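Local coordinates for avidin-related protein 4/5 (Gallus gallus, PDB 2OF8) that probably binds biotin with high affinity, as avidin does, and here holds its 4-nitroanilide in a four-chain assembly of the avidin family, at residues W10-N13 and L14-M18. The protein carries 2 engineered substitutions. Numbering follows the deposited sequence.
Sequences WTNN and LGSIM. With BNI (5-(2-oxo-hexahydro-thieno[3,4-D]imidazol-6-yl)-pentanoic acid (4-nitro-phenyl)-amide), chain C.
The side-chain amide of N12 is gripped on both faces by backbone N-H groups of the turn and the residue after it. L14 N comes over one face, 2.9 Å from N12 OD1; this hydrogen bond makes an Asx turn. S16 N comes over the opposite face, 3.2 Å from N12 OD1. The donors sit well above and below the amide plane. CG stands between the backbone N and the carbonyl carbon (chi1 73°), which folds the amide back over the turn. N12 ND2 is turned to the ligand and gives a nearly straight hydrogen bond (165°) to BNI O3 at 3.0 Å. S16 OG hydrogen-bonds the same ureido oxygen at 2.7 Å and also A36 N. A leucine in place of N12 would probably leave the N-H groups of L14 and S16 without this acceptor and BNI O3 with one bond fewer. L14 CD1 lies over one face of the ureido ring, 3.8 Å from BNI N1. At the other end, the W10 ring has M18 O at its edge, near its plane, and M18 CE lies 4.2 Å from W10 CD1. In this tight antiparallel hairpin W10 and M18 make a hydrogen-bonded pair, T11 and I17 a non-hydrogen-bonded one. A type I turn closes it with the G15 N to N12 O hydrogen bond (2.9 Å). The hairpin joins strands 8-12 and 17-20 of the eight-stranded avidin barrel. Backbone hydrogen bonds tie T11 to T119 of strand 111-120 and I17 to L34 of strand 28-34, and L14 packs on W108 of the second subunit.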
ATOM      1  N   TRP A  10      -2.294  -8.832 -22.732  1.00  9.66           N
ATOM      2  CA  TRP A  10      -1.174  -8.839 -21.806  1.00  9.37           C
ATOM      3  C   TRP A  10      -1.309 -10.019 -20.853  1.00  8.99           C
ATOM      4  O   TRP A  10      -2.416 -10.443 -20.544  1.00  9.82           O
ATOM      5  CB  TRP A  10      -1.186  -7.565 -20.960  1.00  9.38           C
ATOM      6  CG  TRP A  10      -1.106  -6.297 -21.728  1.00  9.24           C
ATOM      7  CD1 TRP A  10      -2.137  -5.627 -22.311  1.00  9.96           C
ATOM      8  CD2 TRP A  10       0.070  -5.517 -21.974  1.00  9.35           C
ATOM      9  NE1 TRP A  10      -1.673  -4.486 -22.914  1.00 10.70           N
ATOM     10  CE2 TRP A  10      -0.321  -4.395 -22.726  1.00 10.26           C
ATOM     11  CE3 TRP A  10       1.422  -5.654 -21.641  1.00 10.15           C
ATOM     12  CZ2 TRP A  10       0.586  -3.419 -23.146  1.00 11.59           C
ATOM     13  CZ3 TRP A  10       2.318  -4.682 -22.056  1.00 11.16           C
ATOM     14  CH2 TRP A  10       1.893  -3.582 -22.800  1.00 12.37           C
ATOM     15  N   THR A  11      -0.175 -10.559 -20.412  0.50  9.11           N
ATOM     16  CA  THR A  11      -0.137 -11.472 -19.268  0.50  8.95           C
ATOM     17  C   THR A  11       0.633 -10.833 -18.147  0.50  8.27           C
ATOM     18  O   THR A  11       1.457  -9.959 -18.391  0.50  8.88           O
ATOM     19  CB  THR A  11       0.587 -12.759 -19.545  0.50  9.53           C
ATOM     20  OG1 THR A  11       1.790 -12.718 -20.308  0.50 11.28           O
ATOM     21  CG2 THR A  11       0.180 -13.997 -18.882  0.50  9.83           C
ATOM     22  N   ASN A  12       0.405 -11.304 -16.925  1.00  7.91           N
ATOM     23  CA  ASN A  12       1.229 -10.886 -15.802  1.00  7.72           C
ATOM     24  C   ASN A  12       1.961 -12.046 -15.159  1.00  7.76           C
ATOM     25  O   ASN A  12       1.838 -13.203 -15.572  1.00  8.38           O
ATOM     26  CB  ASN A  12       0.457  -9.997 -14.799  1.00  7.58           C
ATOM     27  CG  ASN A  12      -0.550 -10.751 -13.950  1.00  6.92           C
ATOM     28  OD1 ASN A  12      -0.452 -11.962 -13.738  1.00  7.39           O
ATOM     29  ND2 ASN A  12      -1.532 -10.013 -13.438  1.00  7.17           N
ATOM     30  N   ASN A  13       2.757 -11.706 -14.160  1.00  8.12           N
ATOM     31  CA  ASN A  13       3.627 -12.660 -13.490  1.00  8.53           C
ATOM     32  C   ASN A  13       2.873 -13.781 -12.755  1.00  8.69           C
ATOM     33  O   ASN A  13       3.471 -14.807 -12.447  1.00 10.54           O
ATOM     34  CB  ASN A  13       4.568 -11.922 -12.530  1.00  8.64           C
ATOM     35  CG  ASN A  13       3.819 -11.090 -11.522  1.00  8.23           C
ATOM     36  OD1 ASN A  13       3.218 -10.066 -11.857  1.00  7.90           O
ATOM     37  ND2 ASN A  13       3.823 -11.541 -10.282  1.00  9.49           N
ATOM     38  N   LEU A  14       1.586 -13.576 -12.465  1.00  8.51           N
ATOM     39  CA  LEU A  14       0.743 -14.609 -11.861  1.00  8.95           C
ATOM     40  C   LEU A  14       0.037 -15.488 -12.892  1.00  8.72           C
ATOM     41  O   LEU A  14      -0.629 -16.454 -12.530  1.00 10.17           O
ATOM     42  CB  LEU A  14      -0.310 -13.983 -10.940  1.00  8.81           C
ATOM     43  CG  LEU A  14       0.212 -13.117  -9.799  1.00  9.27           C
ATOM     44  CD1 LEU A  14      -0.940 -12.481  -9.044  1.00 10.29           C
ATOM     45  CD2 LEU A  14       1.116 -13.904  -8.864  1.00 10.88           C
ATOM     46  N   GLY A  15       0.173 -15.146 -14.167  1.00  8.38           N
ATOM     47  CA  GLY A  15      -0.484 -15.860 -15.242  1.00  8.29           C
ATOM     48  C   GLY A  15      -1.817 -15.279 -15.665  1.00  7.77           C
ATOM     49  O   GLY A  15      -2.449 -15.830 -16.558  1.00  8.72           O
ATOM     50  N   SER A  16      -2.272 -14.198 -15.041  1.00  7.24           N
ATOM     51  CA  SER A  16      -3.516 -13.573 -15.455  1.00  7.28           C
ATOM     52  C   SER A  16      -3.380 -12.970 -16.843  1.00  7.60           C
ATOM     53  O   SER A  16      -2.286 -12.613 -17.269  1.00  8.49           O
ATOM     54  CB  SER A  16      -3.920 -12.493 -14.468  1.00  7.11           C
ATOM     55  OG  SER A  16      -4.045 -13.051 -13.177  1.00  7.48           O
ATOM     56  N   ILE A  17      -4.508 -12.844 -17.532  1.00  7.66           N
ATOM     57  CA  ILE A  17      -4.566 -12.265 -18.873  1.00  8.36           C
ATOM     58  C   ILE A  17      -5.520 -11.101 -18.871  1.00  8.89           C
ATOM     59  O   ILE A  17      -6.610 -11.186 -18.323  1.00 10.60           O
ATOM     60  CB  ILE A  17      -5.050 -13.294 -19.925  1.00  9.17           C
ATOM     61  CG1 ILE A  17      -4.135 -14.503 -19.941  1.00 10.85           C
ATOM     62  CG2 ILE A  17      -5.128 -12.650 -21.326  1.00 10.76           C
ATOM     63  CD1 ILE A  17      -4.622 -15.599 -20.851  1.00 12.39           C
ATOM     64  N   MET A  18      -5.131 -10.002 -19.492  1.00  9.48           N
ATOM     65  CA  MET A  18      -6.109  -8.957 -19.744  1.00 10.73           C
ATOM     66  C   MET A  18      -6.011  -8.467 -21.169  1.00 10.55           C
ATOM     67  O   MET A  18      -4.963  -8.502 -21.808  1.00 11.15           O
ATOM     68  CB  MET A  18      -6.025  -7.814 -18.753  1.00 11.85           C
ATOM     69  CG  MET A  18      -4.795  -7.015 -18.874  1.00 12.57           C
ATOM     70  SD  MET A  18      -4.878  -5.408 -17.898  1.00 12.20           S
ATOM     71  CE  MET A  18      -3.316  -4.783 -18.392  1.00 10.44           C
TER
HETATM   72  C1  BNI C 502     -10.811 -12.000  -5.390  1.00  9.79           C
HETATM   73  C10 BNI C 502     -11.143 -11.497  -6.801  1.00  8.62           C
HETATM   74  C9  BNI C 502      -9.992 -11.699  -7.780  1.00  7.63           C
HETATM   75  C8  BNI C 502      -8.769 -10.883  -7.385  1.00  7.30           C
HETATM   76  C7  BNI C 502      -7.551 -11.276  -8.194  1.00  6.97           C
HETATM   77  C2  BNI C 502      -6.292 -10.434  -7.766  1.00  6.51           C
HETATM   78  C6  BNI C 502      -4.639  -8.513  -7.841  1.00  6.35           C
HETATM   79  C4  BNI C 502      -4.937 -10.974  -8.310  1.00  6.41           C
HETATM   80  C5  BNI C 502      -3.936  -9.803  -8.280  1.00  6.11           C
HETATM   81  C3  BNI C 502      -4.071 -10.653 -10.418  1.00  5.94           C
HETATM   82  O2  BNI C 502     -10.196 -13.047  -5.211  1.00 11.38           O
HETATM   83  O3  BNI C 502      -3.844 -10.803 -11.647  1.00  6.61           O
HETATM   84  N1  BNI C 502      -3.470  -9.751  -9.643  1.00  6.53           N
HETATM   85  N2  BNI C 502      -4.945 -11.359  -9.709  1.00  6.25           N
HETATM   86  S1  BNI C 502      -6.358  -8.721  -8.401  1.00  6.45           S
HETATM   87  N17 BNI C 502     -11.138 -11.249  -4.336  1.00 11.15           N
HETATM   88  C18 BNI C 502     -11.009 -11.458  -2.988  1.00 13.34           C
HETATM   89  C20 BNI C 502     -12.095 -11.192  -2.099  1.00 15.29           C
HETATM   90  C21 BNI C 502     -11.932 -11.412  -0.687  1.00 18.47           C
HETATM   91  C22 BNI C 502     -10.667 -11.919  -0.166  1.00 19.93           C
HETATM   92  C23 BNI C 502      -9.579 -12.189  -1.058  1.00 17.79           C
HETATM   93  C24 BNI C 502      -9.738 -11.969  -2.457  1.00 15.53           C
HETATM   94  N25 BNI C 502     -10.526 -12.150   1.323  1.00 23.57           N
HETATM   95  O26 BNI C 502     -11.427 -11.919   2.076  1.00 26.31           O
HETATM   96  O27 BNI C 502      -9.508 -12.565   1.794  1.00 26.22           O